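NOL1/NOP2/sun family protein (Enterococcus faecium, PDB 3M4X) is probably an rRNA methyltransferase, a member of the RsmF-like NOL1/NOP2/sun family with RNA-binding-type domains beside its catalytic domain. Local coordinates at residues 21-26 / 286-291; 109-114 / 118-123; 189-192 / 196-199; 211-216 / 239-244. All coordinates share one frame; numbering follows the deposited sequence.

Contact 1 (21-26 / 286-291)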
loop_
_atom_site.group_PDB
_atom_site.type_symbol
_atom_site.label_atom_id
_atom_site.label_comp_id
_atom_site.label_asym_id
_atom_site.label_seq_id
_atom_site.Cartn_x
_atom_site.Cartn_y
_atom_site.Cartn_z
ATOM N N GLY A 21 -4.956 35.121 2.429
ATOM C CA GLY A 21 -5.159 36.446 1.880
ATOM C C GLY A 21 -6.121 36.404 0.706
ATOM O O GLY A 21 -7.229 35.879 0.820
ATOM N N GLU A 22 -5.702 36.942 -0.433
ATOM C CA GLU A 22 -6.614 37.056 -1.565
ATOM C C GLU A 22 -6.706 35.740 -2.312
ATOM O O GLU A 22 -7.658 35.489 -3.060
ATOM C CB GLU A 22 -6.173 38.170 -2.514
ATOM C CG GLU A 22 -4.875 37.892 -3.240
ATOM C CD GLU A 22 -4.579 38.935 -4.298
ATOM O OE1 GLU A 22 -3.404 39.045 -4.707
ATOM O OE2 GLU A 22 -5.520 39.649 -4.716
ATOM N N GLU A 23 -5.698 34.907 -2.099
ATOM C CA GLU A 23 -5.664 33.582 -2.673
ATOM C C GLU A 23 -6.843 32.759 -2.147
ATOM O O GLU A 23 -7.294 31.796 -2.784
ATOM C CB GLU A 23 -4.327 32.915 -2.327
ATOM C CG GLU A 23 -4.127 31.564 -2.955
ATOM C CD GLU A 23 -2.733 31.024 -2.742
ATOM O OE1 GLU A 23 -1.913 31.704 -2.091
ATOM O OE2 GLU A 23 -2.455 29.907 -3.229
ATOM N N ALA A 24 -7.343 33.149 -0.981
ATOM C CA ALA A 24 -8.396 32.398 -0.305
ATOM C C ALA A 24 -9.609 32.137 -1.203
ATOM O O ALA A 24 -10.212 31.060 -1.141
ATOM C CB ALA A 24 -8.818 33.110 0.971
ATOM N N SER A 25 -9.966 33.120 -2.026
ATOM C CA SER A 25 -11.127 32.999 -2.916
ATOM C C SER A 25 -11.041 31.850 -3.903
ATOM O O SER A 25 -12.000 31.089 -4.068
ATOM C CB SER A 25 -11.371 34.305 -3.679
ATOM O OG SER A 25 -11.728 35.337 -2.784
ATOM N N ASP A 26 -9.911 31.736 -4.585
ATOM C CA ASP A 26 -9.708 30.626 -5.516
ATOM C C ASP A 26 -9.772 29.297 -4.767
ATOM O O ASP A 26 -10.307 28.317 -5.269
ATOM C CB ASP A 26 -8.377 30.790 -6.251
ATOM C CG ASP A 26 -8.204 32.190 -6.813
ATOM O OD1 ASP A 26 -8.511 32.400 -8.005
ATOM O OD2 ASP A 26 -7.786 33.092 -6.047
ATOM N N TRP A 286 -2.334 22.176 -3.461
ATOM C CA TRP A 286 -3.530 22.993 -3.268
ATOM C C TRP A 286 -4.504 22.714 -4.414
ATOM O O TRP A 286 -4.100 22.684 -5.578
ATOM C CB TRP A 286 -3.176 24.480 -3.272
ATOM C CG TRP A 286 -2.322 25.000 -2.115
ATOM C CD1 TRP A 286 -0.985 25.294 -2.149
ATOM C CD2 TRP A 286 -2.772 25.346 -0.794
ATOM N NE1 TRP A 286 -0.572 25.773 -0.925
ATOM C CE2 TRP A 286 -1.650 25.822 -0.079
ATOM C CE3 TRP A 286 -4.011 25.298 -0.145
ATOM C CZ2 TRP A 286 -1.730 26.235 1.254
ATOM C CZ3 TRP A 286 -4.088 25.707 1.178
ATOM C CH2 TRP A 286 -2.955 26.173 1.864
ATOM N N PRO A 287 -5.790 22.514 -4.093
ATOM C CA PRO A 287 -6.798 22.134 -5.098
ATOM C C PRO A 287 -7.037 23.235 -6.141
ATOM O O PRO A 287 -7.408 22.955 -7.276
ATOM C CB PRO A 287 -8.073 21.922 -4.268
ATOM C CG PRO A 287 -7.646 21.945 -2.826
ATOM C CD PRO A 287 -6.370 22.707 -2.755
ATOM N N HIS A 288 -6.838 24.485 -5.756
ATOM C CA HIS A 288 -7.072 25.583 -6.681
ATOM C C HIS A 288 -5.871 25.847 -7.588
ATOM O O HIS A 288 -5.952 26.650 -8.515
ATOM C CB HIS A 288 -7.446 26.850 -5.910
ATOM C CG HIS A 288 -6.362 27.359 -5.010
ATOM N ND1 HIS A 288 -6.002 26.721 -3.839
ATOM C CD2 HIS A 288 -5.570 28.452 -5.102
ATOM C CE1 HIS A 288 -5.031 27.399 -3.255
ATOM N NE2 HIS A 288 -4.751 28.453 -3.998
ATOM N N LYS A 289 -4.776 25.140 -7.329
ATOM C CA LYS A 289 -3.469 25.474 -7.887
ATOM C C LYS A 289 -2.867 24.281 -8.611
ATOM O O LYS A 289 -2.370 24.399 -9.730
ATOM C CB LYS A 289 -2.515 25.863 -6.750
ATOM C CG LYS A 289 -1.960 27.272 -6.812
ATOM C CD LYS A 289 -0.823 27.407 -5.812
ATOM C CE LYS A 289 -0.122 28.762 -5.871
ATOM N NZ LYS A 289 1.118 28.746 -5.036
ATOM N N ASP A 290 -2.895 23.136 -7.935
ATOM C CA ASP A 290 -2.244 21.924 -8.404
ATOM C C ASP A 290 -3.289 20.891 -8.758
ATOM O O ASP A 290 -4.483 21.144 -8.651
ATOM C CB ASP A 290 -1.348 21.354 -7.308
ATOM C CG ASP A 290 -0.363 22.363 -6.780
ATOM O OD1 ASP A 290 0.406 22.917 -7.590
ATOM O OD2 ASP A 290 -0.362 22.608 -5.556
ATOM N N GLN A 291 -2.833 19.716 -9.170
ATOM C CA GLN A 291 -3.740 18.614 -9.442
ATOM C C GLN A 291 -4.033 17.855 -8.155
ATOM O O GLN A 291 -3.164 17.725 -7.298
ATOM C CB GLN A 291 -3.141 17.690 -10.500
ATOM C CG GLN A 291 -3.192 18.300 -11.876
ATOM C CD GLN A 291 -4.555 18.906 -12.148
ATOM O OE1 GLN A 291 -5.586 18.301 -11.835
ATOM N NE2 GLN A 291 -4.572 20.114 -12.717
#
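His-288 and Glu-23 make the single polar bond of this surface contact, a histidine-carboxylate hydrogen bond in which His-288 NE2 donates to Glu-23 OE2 over 2.8 Å. The N-H points well at its acceptor, at 161°, and OE2 lies almost in the imidazole plane. It accepts through its anti lone pair, the one turned away from OE1, while the carboxylate is rotated 67° against the ring. With CG opposite the backbone N (chi1 -176°) and the rest of the chain extended, Glu-23 reaches across to the ring edge. Beside this bond the packing is by van der Waals contact: His-288 CB rests 3.3 Å from Asp-26 O, and Asp-26 CB comes obliquely to within 3.8 Å of His-288 CD2.

Lys-289 partners the same carboxylate less directly. Its CE is 3.7 Å from Glu-23 OE2, but NZ stays 4.2 Å from OE2, beyond a salt bridge, and its CB stands over one face of the imidazole. Arg-270 binds the other oxygen, OE1, in a salt bridge, so both oxygens of Glu-23 are held; this positive surrounding would probably help keep the carboxylate ionised. The 286-291 segment is fastened in turn by Trp-286 N, which donates to Asp-290 OD2 at 2.9 Å, and by Trp-286 O, which accepts from the backbone N of both Lys-289 and Asp-290.

The contact thus joins helix 24-33 of the N-terminal region to the loop between strands 283-285 and 295-302 of the methyltransferase domain, with Pro-287 packed on Phe-27, Ala-30 and Leu-31 of that helix.

Contact 2 (109-114 / 118-123); sequences VLDLCA and GKSTQL
Asp-111 meets Ser-120 in a buried strand-to-helix contact at the first beta-alpha unit of a Rossmann-like class I methyltransferase domain, where strand 108-111 turns through a glycine-containing loop into helix 118-127. The sequence across this turn, running from VLDLCA to GKS, fits motif I, the loop that in such enzymes usually borders the S-adenosylmethionine pocket. The local strand and helix axes run nearly antiparallel, at 162° and 9.2 Å, as expected when a chain folds back over its own sheet.

Asp-111 holds its carboxylate opposite the backbone N (chi1 -165°), which carries OD1 across to the first turn of the helix. The modelled separation of 2.4 Å between Asp-111 OD1 and Ser-120 OG is very short, and the placing of OG is doubtful, so the strength of that hydrogen bond should not be read from it. A water bridges the turn as well: it donates to Asp-111 OD1 and to Ala-114 O and accepts from Ser-120 N at 3.1 Å, tying strand end, loop and helix start together, although its two donated bonds are modelled short. Ala-114 CB lines the same spot, 3.6 Å from Ser-120 OG, and Thr-135 of the adjoining strand 132-136 touches Asp-111, Ala-114 and Ser-120 alike.

Further from the loop the contact becomes apolar. The branch of Val-109 that leans to the helix, CG1, lies 3.9 Å from Leu-123 CD1.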
loop_
_atom_site.group_PDB
_atom_site.type_symbol
_atom_site.label_atom_id
_atom_site.label_comp_id
_atom_site.label_asym_id
_atom_site.label_seq_id
_atom_site.Cartn_x
_atom_site.Cartn_y
_atom_site.Cartn_z
ATOM N N VAL A 109 11.349 -1.389 5.179
ATOM C CA VAL A 109 10.449 -0.254 5.015
ATOM C C VAL A 109 9.211 -0.408 5.885
ATOM O O VAL A 109 8.634 -1.473 5.960
ATOM C CB VAL A 109 10.021 -0.075 3.518
ATOM C CG1 VAL A 109 9.088 1.122 3.354
ATOM C CG2 VAL A 109 11.234 0.053 2.616
ATOM N N LEU A 110 8.806 0.670 6.545
ATOM C CA LEU A 110 7.612 0.631 7.383
ATOM C C LEU A 110 6.571 1.614 6.856
ATOM O O LEU A 110 6.887 2.761 6.588
ATOM C CB LEU A 110 7.970 0.956 8.847
ATOM C CG LEU A 110 6.809 1.071 9.849
ATOM C CD1 LEU A 110 6.115 -0.276 10.017
ATOM C CD2 LEU A 110 7.303 1.575 11.200
ATOM N N ASP A 111 5.350 1.129 6.668
ATOM C CA ASP A 111 4.184 1.970 6.421
ATOM C C ASP A 111 3.369 1.943 7.709
ATOM O O ASP A 111 2.666 0.968 7.992
ATOM C CB ASP A 111 3.349 1.410 5.266
ATOM C CG ASP A 111 2.330 2.416 4.733
ATOM O OD1 ASP A 111 1.662 2.114 3.715
ATOM O OD2 ASP A 111 2.189 3.510 5.325
ATOM N N LEU A 112 3.476 3.002 8.497
ATOM C CA LEU A 112 2.992 2.970 9.878
ATOM C C LEU A 112 1.468 3.105 10.039
ATOM O O LEU A 112 0.865 2.450 10.881
ATOM C CB LEU A 112 3.737 4.014 10.711
ATOM C CG LEU A 112 3.526 4.039 12.224
ATOM C CD1 LEU A 112 3.920 2.718 12.875
ATOM C CD2 LEU A 112 4.330 5.166 12.811
ATOM N N CYS A 113 0.845 3.943 9.223
ATOM C CA CYS A 113 -0.610 4.079 9.234
ATOM C C CYS A 113 -1.158 3.753 7.848
ATOM O O CYS A 113 -1.389 4.651 7.042
ATOM C CB CYS A 113 -0.983 5.506 9.643
ATOM S SG CYS A 113 -0.075 6.079 11.093
ATOM N N ALA A 114 -1.399 2.473 7.589
ATOM C CA ALA A 114 -1.310 1.965 6.211
ATOM C C ALA A 114 -2.590 1.755 5.403
ATOM O O ALA A 114 -2.542 1.815 4.186
ATOM C CB ALA A 114 -0.478 0.712 6.183
ATOM N N GLY A 118 -3.002 2.256 -0.233
ATOM C CA GLY A 118 -2.537 3.039 -1.364
ATOM C C GLY A 118 -1.028 3.220 -1.379
ATOM O O GLY A 118 -0.374 2.992 -2.392
ATOM N N LYS A 119 -0.454 3.622 -0.252
ATOM C CA LYS A 119 0.990 3.850 -0.217
ATOM C C LYS A 119 1.830 2.571 -0.099
ATOM O O LYS A 119 2.893 2.481 -0.713
ATOM C CB LYS A 119 1.354 4.870 0.868
ATOM C CG LYS A 119 0.660 6.221 0.683
ATOM C CD LYS A 119 -0.814 6.135 1.074
ATOM C CE LYS A 119 -1.639 7.328 0.584
ATOM N NZ LYS A 119 -1.449 8.539 1.428
ATOM N N SER A 120 1.362 1.575 0.660
ATOM C CA SER A 120 2.167 0.378 0.868
ATOM C C SER A 120 2.353 -0.234 -0.485
ATOM O O SER A 120 3.385 -0.813 -0.809
ATOM C CB SER A 120 1.451 -0.646 1.752
ATOM O OG SER A 120 0.893 -0.039 2.888
ATOM N N THR A 121 1.308 -0.087 -1.272
ATOM C CA THR A 121 1.191 -0.752 -2.543
ATOM C C THR A 121 2.141 -0.084 -3.547
ATOM O O THR A 121 2.783 -0.762 -4.338
ATOM C CB THR A 121 -0.311 -0.770 -2.938
ATOM O OG1 THR A 121 -0.789 -2.125 -2.977
ATOM C CG2 THR A 121 -0.566 -0.051 -4.222
ATOM N N GLN A 122 2.307 1.237 -3.468
ATOM C CA GLN A 122 3.345 1.849 -4.302
ATOM C C GLN A 122 4.771 1.563 -3.801
ATOM O O GLN A 122 5.710 1.460 -4.601
ATOM C CB GLN A 122 3.094 3.349 -4.639
ATOM C CG GLN A 122 2.769 4.261 -3.502
ATOM C CD GLN A 122 2.053 5.569 -3.932
ATOM O OE1 GLN A 122 1.247 6.112 -3.164
ATOM N NE2 GLN A 122 2.368 6.086 -5.142
ATOM N N LEU A 123 4.933 1.391 -2.497
ATOM C CA LEU A 123 6.246 1.041 -1.951
ATOM C C LEU A 123 6.673 -0.333 -2.438
ATOM O O LEU A 123 7.810 -0.550 -2.859
ATOM C CB LEU A 123 6.204 1.038 -0.422
ATOM C CG LEU A 123 5.934 2.375 0.282
ATOM C CD1 LEU A 123 5.704 2.148 1.778
ATOM C CD2 LEU A 123 7.091 3.337 0.056
HETATM O O HOH W 1 -0.625 2.542 2.802
#

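Contact 3 (189-192 / 196-199); sequences GMFR and NAIK
Phe-191, Ala-197 and Ile-198 carry this contact, a CH-pi and apolar packing of a loop against the short helix that follows it in the Rossmann-like methyltransferase domain. The loop leaves strand 176-182, passes through 189-192 and turns back as helix 195-200, so that Phe-191 lies opposite Ala-197 with their CA atoms 5.6 Å apart.

The phenyl ring is the central piece. Ile-198 approaches it over one face: CG1 sits 3.9 Å from the centroid of the Phe-191 ring and 23° from the ring normal, displaced toward the rim at CG and CD1. Ile-198 places this methylene with CG1 beside its backbone N, opposite the carbonyl carbon (chi1 -68°); Phe-191 CG takes the same position, and the two side chains meet at a slant. The helix backbone also comes close, Ala-197 O lying 3.5 Å from Phe-191 CE1 in an oblique position.

Ala-197 points its methyl at the loop and fits between two neighbours. Its CB is 4.0 Å from CB of Met-190, a selenomethionine in this model, and 4.1 Å from Phe-191 CD1. Beyond CB the chain of Met-190 bends away from the helix and reaches Cys-235.

Around this core, Phe-12 and Trp-201 each meet the Phe-191 ring edge-to-face, so the phenyl belongs to an aromatic cluster shared by the N-terminal region, the loop and the residue just after helix 195-200. Pro-9 adds a further N-terminal contact, to Ile-198. At its far end Ile-198 leaves the ring and touches the loop backbone, with CD1 3.8 Å from Phe-191 O.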
loop_
_atom_site.group_PDB
_atom_site.type_symbol
_atom_site.label_atom_id
_atom_site.label_comp_id
_atom_site.label_asym_id
_atom_site.label_seq_id
_atom_site.Cartn_x
_atom_site.Cartn_y
_atom_site.Cartn_z
ATOM N N GLY A 189 -8.370 18.149 3.370
ATOM C CA GLY A 189 -8.130 17.728 2.001
ATOM C C GLY A 189 -9.154 16.707 1.569
ATOM O O GLY A 189 -9.180 16.293 0.407
HETATM N N MSE A 190 -10.013 16.303 2.503
HETATM C CA MSE A 190 -11.070 15.335 2.210
HETATM C C MSE A 190 -12.455 15.997 2.107
HETATM O O MSE A 190 -13.464 15.310 1.920
HETATM C CB MSE A 190 -11.105 14.228 3.272
HETATM C CG MSE A 190 -9.867 13.325 3.318
HETATM SE SE MSE A 190 -9.531 12.351 1.635
HETATM C CE MSE A 190 -8.048 13.436 0.950
ATOM N N PHE A 191 -12.501 17.322 2.223
ATOM C CA PHE A 191 -13.772 18.058 2.154
ATOM C C PHE A 191 -14.600 17.794 0.876
ATOM O O PHE A 191 -15.802 17.516 0.956
ATOM C CB PHE A 191 -13.539 19.560 2.324
ATOM C CG PHE A 191 -13.329 19.991 3.745
ATOM C CD1 PHE A 191 -13.259 19.060 4.769
ATOM C CD2 PHE A 191 -13.191 21.333 4.057
ATOM C CE1 PHE A 191 -13.059 19.458 6.087
ATOM C CE2 PHE A 191 -12.994 21.736 5.368
ATOM C CZ PHE A 191 -12.927 20.795 6.382
ATOM N N ARG A 192 -13.964 17.910 -0.290
ATOM C CA ARG A 192 -14.628 17.640 -1.562
ATOM C C ARG A 192 -15.093 16.192 -1.653
ATOM O O ARG A 192 -16.209 15.912 -2.088
ATOM C CB ARG A 192 -13.688 17.917 -2.738
ATOM C CG ARG A 192 -13.452 19.383 -3.058
ATOM C CD ARG A 192 -13.232 19.597 -4.563
ATOM N NE ARG A 192 -11.970 19.039 -5.066
ATOM C CZ ARG A 192 -11.127 19.714 -5.847
ATOM N NH1 ARG A 192 -11.411 20.969 -6.206
ATOM N NH2 ARG A 192 -9.999 19.149 -6.268
ATOM N N ASN A 196 -18.747 13.942 5.082
ATOM C CA ASN A 196 -18.693 13.700 6.518
ATOM C C ASN A 196 -17.497 14.405 7.123
ATOM O O ASN A 196 -17.545 14.849 8.263
ATOM C CB ASN A 196 -18.632 12.206 6.815
ATOM C CG ASN A 196 -19.866 11.476 6.337
ATOM O OD1 ASN A 196 -20.913 12.089 6.111
ATOM N ND2 ASN A 196 -19.752 10.160 6.172
ATOM N N ALA A 197 -16.429 14.516 6.341
ATOM C CA ALA A 197 -15.223 15.223 6.764
ATOM C C ALA A 197 -15.505 16.669 7.179
ATOM O O ALA A 197 -14.867 17.205 8.087
ATOM C CB ALA A 197 -14.177 15.190 5.667
ATOM N N ILE A 198 -16.445 17.309 6.499
ATOM C CA ILE A 198 -16.810 18.670 6.862
ATOM C C ILE A 198 -17.544 18.659 8.196
ATOM O O ILE A 198 -17.216 19.419 9.102
ATOM C CB ILE A 198 -17.679 19.321 5.790
ATOM C CG1 ILE A 198 -16.850 19.540 4.526
ATOM C CG2 ILE A 198 -18.241 20.635 6.299
ATOM C CD1 ILE A 198 -17.671 19.887 3.303
ATOM N N LYS A 199 -18.521 17.765 8.310
ATOM C CA LYS A 199 -19.288 17.599 9.535
ATOM C C LYS A 199 -18.401 17.398 10.761
ATOM O O LYS A 199 -18.665 17.959 11.820
ATOM C CB LYS A 199 -20.243 16.412 9.396
ATOM C CG LYS A 199 -21.293 16.583 8.316
ATOM C CD LYS A 199 -22.701 16.562 8.903
ATOM C CE LYS A 199 -23.055 15.193 9.476
ATOM N NZ LYS A 199 -24.441 15.151 10.037
#

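Contact 4 (211-216 / 239-244); sequences KRQQEI and PEENEE
Gln-213 and Glu-241 each carry CG beside the backbone N (chi1 -85° and -61°), and from there the glutamine bends at its second torsion while the glutamate runs on extended, which lays the end of the glutamine against the stem of the glutamate; the two side chains cross at about a right angle. Gln-213 belongs to helix 205-222, the long helix of the beta-alpha-beta crossover that links the parallel strands 176-182 and 228-234 of the Rossmann-like sheet. Glu-241 lies in the turn between strand 228-234 and helix 243-252, so the contact joins the crossover helix to the segment that leaves its second strand.

The touching is between the flat end of the glutamine and the aliphatic stem of the glutamate: Gln-213 CD lies 3.9 Å from both CB and CG of Glu-241. Amide and carboxylate planes are nearly coplanar, only 3° apart, but the amide is probably turned over in the model, which leaves the polar pairing at its end undecided. The carboxylate has a firmer partner outside, Ser-186 OG, which hydrogen-bonds OE1; this serine follows Cys-185 in the Pro-Cys-Ser sequence recognisable as motif IV of the family.

Glu-241 also packs on Pro-206 and Cys-209 of the helix, and its backbone O accepts from Tyr-232 OH, whose side chain touches Gln-213 too. One turn earlier on the helix, Gln-210 NE2 hydrogen-bonds to Glu-240 O. The turn itself is closed by Pro-239 O, which accepts from Asn-242 N at 3.0 Å and from Glu-244 N at 3.1 Å.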
loop_
_atom_site.group_PDB
_atom_site.type_symbol
_atom_site.label_atom_id
_atom_site.label_comp_id
_atom_site.label_asym_id
_atom_site.label_seq_id
_atom_site.Cartn_x
_atom_site.Cartn_y
_atom_site.Cartn_z
ATOM N N LYS A 211 -1.156 17.125 18.296
ATOM C CA LYS A 211 -0.646 16.362 19.441
ATOM C C LYS A 211 -0.575 14.864 19.142
ATOM O O LYS A 211 0.357 14.181 19.568
ATOM C CB LYS A 211 -1.498 16.600 20.698
ATOM C CG LYS A 211 -1.650 18.056 21.072
ATOM C CD LYS A 211 -2.563 18.240 22.296
ATOM C CE LYS A 211 -2.222 19.523 23.050
ATOM N NZ LYS A 211 -3.070 19.701 24.265
ATOM N N ARG A 212 -1.566 14.345 18.429
ATOM C CA ARG A 212 -1.559 12.930 18.101
ATOM C C ARG A 212 -0.441 12.642 17.103
ATOM O O ARG A 212 0.230 11.604 17.174
ATOM C CB ARG A 212 -2.917 12.481 17.559
ATOM C CG ARG A 212 -3.289 11.051 17.949
ATOM C CD ARG A 212 -4.677 10.659 17.441
ATOM N NE ARG A 212 -5.107 9.355 17.952
ATOM C CZ ARG A 212 -5.716 8.419 17.223
ATOM N NH1 ARG A 212 -5.975 8.632 15.938
ATOM N NH2 ARG A 212 -6.067 7.265 17.780
ATOM N N GLN A 213 -0.223 13.576 16.189
ATOM C CA GLN A 213 0.838 13.423 15.207
ATOM C C GLN A 213 2.185 13.283 15.909
ATOM O O GLN A 213 3.008 12.441 15.545
ATOM C CB GLN A 213 0.829 14.591 14.210
ATOM C CG GLN A 213 -0.141 14.360 13.056
ATOM C CD GLN A 213 -0.967 15.580 12.702
ATOM O OE1 GLN A 213 -2.083 15.460 12.191
ATOM N NE2 GLN A 213 -0.431 16.756 12.973
ATOM N N GLN A 214 2.387 14.102 16.936
ATOM C CA GLN A 214 3.628 14.100 17.689
ATOM C C GLN A 214 3.840 12.777 18.397
ATOM O O GLN A 214 4.948 12.269 18.453
ATOM C CB GLN A 214 3.624 15.251 18.695
ATOM C CG GLN A 214 3.738 16.617 18.038
ATOM C CD GLN A 214 3.592 17.769 19.027
ATOM O OE1 GLN A 214 4.012 18.891 18.753
ATOM N NE2 GLN A 214 2.992 17.493 20.174
ATOM N N GLU A 215 2.768 12.213 18.933
ATOM C CA GLU A 215 2.854 10.923 19.609
ATOM C C GLU A 215 3.220 9.784 18.651
ATOM O O GLU A 215 4.047 8.925 18.974
ATOM C CB GLU A 215 1.536 10.614 20.326
ATOM C CG GLU A 215 1.272 11.523 21.522
ATOM C CD GLU A 215 -0.203 11.796 21.750
ATOM O OE1 GLU A 215 -1.032 10.921 21.418
ATOM O OE2 GLU A 215 -0.529 12.889 22.268
ATOM N N ILE A 216 2.590 9.777 17.480
ATOM C CA ILE A 216 2.854 8.765 16.487
ATOM C C ILE A 216 4.310 8.861 16.048
ATOM O O ILE A 216 5.021 7.851 16.001
ATOM C CB ILE A 216 1.893 8.897 15.283
ATOM C CG1 ILE A 216 0.457 8.634 15.731
ATOM C CG2 ILE A 216 2.267 7.916 14.166
ATOM C CD1 ILE A 216 -0.572 8.856 14.657
ATOM N N PRO A 239 -1.431 24.480 8.968
ATOM C CA PRO A 239 -0.042 24.637 9.413
ATOM C C PRO A 239 0.206 23.810 10.659
ATOM O O PRO A 239 1.271 23.212 10.778
ATOM C CB PRO A 239 0.049 26.131 9.760
ATOM C CG PRO A 239 -0.972 26.774 8.817
ATOM C CD PRO A 239 -2.097 25.779 8.727
ATOM N N GLU A 240 -0.760 23.775 11.574
ATOM C CA GLU A 240 -0.561 23.088 12.849
ATOM C C GLU A 240 -0.165 21.622 12.651
ATOM O O GLU A 240 0.544 21.060 13.469
ATOM C CB GLU A 240 -1.794 23.204 13.752
ATOM C CG GLU A 240 -2.105 24.635 14.232
ATOM C CD GLU A 240 -2.839 25.464 13.176
ATOM O OE1 GLU A 240 -3.128 24.940 12.079
ATOM O OE2 GLU A 240 -3.132 26.645 13.443
ATOM N N GLU A 241 -0.603 21.025 11.544
ATOM C CA GLU A 241 -0.336 19.612 11.266
ATOM C C GLU A 241 0.757 19.366 10.233
ATOM O O GLU A 241 1.174 18.234 10.024
ATOM C CB GLU A 241 -1.618 18.911 10.830
ATOM C CG GLU A 241 -2.683 18.947 11.891
ATOM C CD GLU A 241 -4.028 18.595 11.349
ATOM O OE1 GLU A 241 -4.822 19.527 11.079
ATOM O OE2 GLU A 241 -4.288 17.386 11.181
ATOM N N ASN A 242 1.217 20.435 9.596
ATOM C CA ASN A 242 2.198 20.339 8.535
ATOM C C ASN A 242 3.519 21.014 8.909
ATOM O O ASN A 242 4.394 20.382 9.503
ATOM C CB ASN A 242 1.630 20.936 7.244
ATOM C CG ASN A 242 0.349 20.231 6.776
ATOM O OD1 ASN A 242 -0.412 20.771 5.968
ATOM N ND2 ASN A 242 0.110 19.029 7.286
ATOM N N GLU A 243 3.677 22.286 8.556
ATOM C CA GLU A 243 4.933 22.990 8.846
ATOM C C GLU A 243 5.295 22.998 10.334
ATOM O O GLU A 243 6.474 23.017 10.683
ATOM C CB GLU A 243 4.914 24.442 8.344
ATOM C CG GLU A 243 4.930 24.619 6.837
ATOM C CD GLU A 243 3.533 24.579 6.219
ATOM O OE1 GLU A 243 2.569 24.286 6.955
ATOM O OE2 GLU A 243 3.403 24.833 4.995
ATOM N N GLU A 244 4.297 23.021 11.213
ATOM C CA GLU A 244 4.596 23.095 12.640
ATOM C C GLU A 244 5.075 21.739 13.154
ATOM O O GLU A 244 5.956 21.683 14.002
ATOM C CB GLU A 244 3.419 23.638 13.459
ATOM C CG GLU A 244 3.162 25.130 13.227
ATOM C CD GLU A 244 2.048 25.702 14.114
ATOM O OE1 GLU A 244 1.795 25.140 15.196
ATOM O OE2 GLU A 244 1.430 26.719 13.727
#

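Contacts 2, 3 and 4 all belong to the methyltransferase domain, whereas contact 1 ties that domain to the N-terminal one and encloses the others along the chain. Contact 2, at the probable cofactor-binding loop, is nearest the chain centre and lies about 29 Å from contact 1 between centres. It touches contact 4 directly: Leu-112 CD2 is 3.7 Å from Ile-216 CG2. Contacts 1 and 3 meet where Pro-287 CB packs 3.9 Å from Arg-192 NH2. Between contacts 1 and 4, Arg-270 acts as a bridge, its side chain binding Glu-23 and its backbone N binding Glu-243. Contacts 3 and 4 follow each other in the chain after strand 176-182, with centres about 19 Å apart.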